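Side-chain contact in NEQ011 (PDB 6GQ8), which probably reduces superoxide to hydrogen peroxide at a mononuclear iron centre, as a superoxide reductase of the desulfoferrodoxin family: residues Tyr23-Glu28 / Gly89-Ile94. Sequence-based numbering, arbitrary orientation.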
ATOM      1  N   TYR A  23       0.708  15.119 -16.573  1.00 53.92           N
ATOM      2  CA  TYR A  23      -0.537  14.474 -16.967  1.00 53.85           C
ATOM      3  C   TYR A  23      -1.428  14.386 -15.736  1.00 51.30           C
ATOM      4  O   TYR A  23      -1.024  13.825 -14.711  1.00 48.77           O
ATOM      5  CB  TYR A  23      -0.296  13.083 -17.553  1.00 50.62           C
ATOM      6  CG  TYR A  23       0.291  13.075 -18.948  1.00 52.95           C
ATOM      7  CD1 TYR A  23      -0.519  13.263 -20.063  1.00 56.18           C
ATOM      8  CD2 TYR A  23       1.648  12.860 -19.154  1.00 53.66           C
ATOM      9  CE1 TYR A  23       0.011  13.251 -21.343  1.00 57.72           C
ATOM     10  CE2 TYR A  23       2.184  12.845 -20.429  1.00 61.13           C
ATOM     11  CZ  TYR A  23       1.362  13.043 -21.520  1.00 62.13           C
ATOM     12  OH  TYR A  23       1.897  13.028 -22.790  1.00 66.49           O
ATOM     13  N   LYS A  24      -2.632  14.942 -15.834  1.00 52.03           N
ATOM     14  CA  LYS A  24      -3.624  14.833 -14.771  1.00 50.90           C
ATOM     15  C   LYS A  24      -4.501  13.631 -15.092  1.00 50.53           C
ATOM     16  O   LYS A  24      -5.275  13.656 -16.055  1.00 49.95           O
ATOM     17  CB  LYS A  24      -4.445  16.114 -14.658  1.00 54.16           C
ATOM     18  CG  LYS A  24      -5.573  16.048 -13.643  1.00 53.76           C
ATOM     19  CD  LYS A  24      -6.464  17.281 -13.727  1.00 57.73           C
ATOM     20  CE  LYS A  24      -7.608  17.209 -12.728  1.00 57.88           C
ATOM     21  NZ  LYS A  24      -8.536  18.363 -12.863  1.00 68.73           N
ATOM     22  N   ILE A  25      -4.381  12.582 -14.287  1.00 45.81           N
ATOM     23  CA  ILE A  25      -4.940  11.276 -14.605  1.00 43.72           C
ATOM     24  C   ILE A  25      -6.011  10.965 -13.569  1.00 46.56           C
ATOM     25  O   ILE A  25      -5.705  10.764 -12.387  1.00 41.65           O
ATOM     26  CB  ILE A  25      -3.859  10.188 -14.630  1.00 41.81           C
ATOM     27  CG1 ILE A  25      -2.767  10.552 -15.641  1.00 43.38           C
ATOM     28  CG2 ILE A  25      -4.464   8.842 -14.984  1.00 40.21           C
ATOM     29  CD1 ILE A  25      -1.475   9.779 -15.456  1.00 42.36           C
ATOM     30  N   THR A  26      -7.265  10.937 -14.009  1.00 46.05           N
ATOM     31  CA  THR A  26      -8.390  10.588 -13.154  1.00 46.64           C
ATOM     32  C   THR A  26      -8.751   9.129 -13.395  1.00 45.51           C
ATOM     33  O   THR A  26      -8.848   8.691 -14.546  1.00 47.57           O
ATOM     34  CB  THR A  26      -9.599  11.487 -13.433  1.00 52.17           C
ATOM     35  OG1 THR A  26      -9.230  12.863 -13.276  1.00 48.82           O
ATOM     36  CG2 THR A  26     -10.741  11.164 -12.476  1.00 48.07           C
ATOM     37  N   ILE A  27      -8.937   8.380 -12.311  1.00 43.38           N
ATOM     38  CA  ILE A  27      -9.349   6.985 -12.376  1.00 43.29           C
ATOM     39  C   ILE A  27     -10.595   6.839 -11.516  1.00 43.44           C
ATOM     40  O   ILE A  27     -10.587   7.222 -10.341  1.00 41.78           O
ATOM     41  CB  ILE A  27      -8.243   6.027 -11.892  1.00 40.70           C
ATOM     42  CG1 ILE A  27      -6.913   6.339 -12.582  1.00 40.48           C
ATOM     43  CG2 ILE A  27      -8.633   4.585 -12.163  1.00 41.13           C
ATOM     44  CD1 ILE A  27      -5.707   5.944 -11.768  1.00 37.78           C
ATOM     45  N   GLU A  28     -11.663   6.302 -12.100  1.00 45.69           N
ATOM     46  CA  GLU A  28     -12.910   6.098 -11.376  1.00 46.27           C
ATOM     47  C   GLU A  28     -13.486   4.740 -11.737  1.00 47.41           C
ATOM     48  O   GLU A  28     -13.587   4.399 -12.919  1.00 49.42           O
ATOM     49  CB  GLU A  28     -13.922   7.209 -11.697  1.00 49.02           C
ATOM     50  CG  GLU A  28     -15.203   7.141 -10.875  1.00 51.26           C
ATOM     51  CD  GLU A  28     -16.112   8.342 -11.088  1.00 55.16           C
ATOM     52  OE1 GLU A  28     -15.840   9.151 -11.999  1.00 56.13           O
ATOM     53  OE2 GLU A  28     -17.104   8.473 -10.340  1.00 56.46           O
ATOM     54  N   GLY A  89       2.929   5.897 -25.220  1.00 64.40           N
ATOM     55  CA  GLY A  89       2.652   4.600 -24.636  1.00 61.88           C
ATOM     56  C   GLY A  89       1.197   4.528 -24.220  1.00 59.99           C
ATOM     57  O   GLY A  89       0.364   5.290 -24.712  1.00 63.59           O
ATOM     58  N   LYS A  90       0.905   3.614 -23.303  1.00 56.72           N
ATOM     59  CA  LYS A  90      -0.451   3.455 -22.802  1.00 54.77           C
ATOM     60  C   LYS A  90      -0.449   3.395 -21.283  1.00 47.92           C
ATOM     61  O   LYS A  90       0.450   2.809 -20.672  1.00 45.09           O
ATOM     62  CB  LYS A  90      -1.119   2.196 -23.373  1.00 59.25           C
ATOM     63  CG  LYS A  90      -0.401   0.896 -23.063  1.00 61.95           C
ATOM     64  CD  LYS A  90      -1.079  -0.269 -23.765  1.00 69.17           C
ATOM     65  CE  LYS A  90      -0.388  -1.587 -23.463  1.00 72.53           C
ATOM     66  NZ  LYS A  90      -1.070  -2.725 -24.141  1.00 77.04           N
ATOM     67  N   LEU A  91      -1.462   4.008 -20.681  1.00 43.72           N
ATOM     68  CA  LEU A  91      -1.698   3.887 -19.252  1.00 44.89           C
ATOM     69  C   LEU A  91      -2.505   2.628 -18.973  1.00 45.20           C
ATOM     70  O   LEU A  91      -3.385   2.245 -19.748  1.00 47.66           O
ATOM     71  CB  LEU A  91      -2.436   5.116 -18.719  1.00 44.59           C
ATOM     72  CG  LEU A  91      -1.631   6.416 -18.710  1.00 43.02           C
ATOM     73  CD1 LEU A  91      -2.490   7.575 -18.241  1.00 43.95           C
ATOM     74  CD2 LEU A  91      -0.418   6.263 -17.811  1.00 40.17           C
ATOM     75  N   ILE A  92      -2.208   1.989 -17.847  1.00 40.85           N
ATOM     76  CA  ILE A  92      -2.865   0.747 -17.464  1.00 39.87           C
ATOM     77  C   ILE A  92      -3.376   0.905 -16.041  1.00 36.24           C
ATOM     78  O   ILE A  92      -2.595   1.185 -15.124  1.00 36.86           O
ATOM     79  CB  ILE A  92      -1.924  -0.464 -17.575  1.00 39.89           C
ATOM     80  CG1 ILE A  92      -1.374  -0.586 -19.000  1.00 41.42           C
ATOM     81  CG2 ILE A  92      -2.646  -1.742 -17.171  1.00 42.81           C
ATOM     82  CD1 ILE A  92      -0.284  -1.626 -19.157  1.00 43.24           C
ATOM     83  N   ALA A  93      -4.683   0.746 -15.860  1.00 38.63           N
ATOM     84  CA  ALA A  93      -5.306   0.804 -14.547  1.00 33.24           C
ATOM     85  C   ALA A  93      -5.793  -0.586 -14.176  1.00 32.87           C
ATOM     86  O   ALA A  93      -6.443  -1.257 -14.984  1.00 33.42           O
ATOM     87  CB  ALA A  93      -6.467   1.800 -14.524  1.00 37.49           C
ATOM     88  N   ILE A  94      -5.478  -1.011 -12.958  1.00 32.24           N
ATOM     89  CA  ILE A  94      -5.906  -2.295 -12.422  1.00 34.08           C
ATOM     90  C   ILE A  94      -6.634  -2.017 -11.120  1.00 32.41           C
ATOM     91  O   ILE A  94      -6.071  -1.396 -10.212  1.00 33.68           O
ATOM     92  CB  ILE A  94      -4.719  -3.245 -12.193  1.00 34.05           C
ATOM     93  CG1 ILE A  94      -4.013  -3.550 -13.518  1.00 39.67           C
ATOM     94  CG2 ILE A  94      -5.180  -4.527 -11.510  1.00 36.36           C
ATOM     95  CD1 ILE A  94      -2.881  -4.549 -13.388  1.00 42.53           C
TER
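Ile25 and Leu91, with Ile27 and Ala93, form a purely apolar contact between the two sheets of an immunoglobulin-like beta sandwich, the fold of the superoxide reductase domain. Strand 22-29 is the middle strand of a three-stranded antiparallel sheet. Strand 89-97 belongs to the other sheet and leads to Cys97, one of the iron ligands. No hydrogen bond joins the two segments. All four touching residues are buried, and their side chains start out toward the facing segment.

The two segments come closer at the Ile27 end. There the CA atoms of Ile27 and Ala93 are 7.7 Å apart, against 9.3 Å between those of Ile25 and Leu91. Here the partner is a single methyl: Ala93 CB meets Ile27 CG2 at 4.2 Å. Leu48 packs on Ile25, Val46 on Ile27, and Ile16 and Phe50 on Leu91. On the other face of strand 89-97, Ile92 and Ile94 pack on Met1 of a second subunit.

Ile25 and Leu91 span the wider gap tip to tip. With CG1 anti to the carbonyl carbon (chi1 -57°) and the chain extended beyond it (chi2 163°), Ile25 brings its CD1 methyl to Leu91. A single branch of the leucine does the touching: Leu91 CD1 sits 3.7 Å from Ile25 CD1 and 4.0 Å from Ile25 CG2.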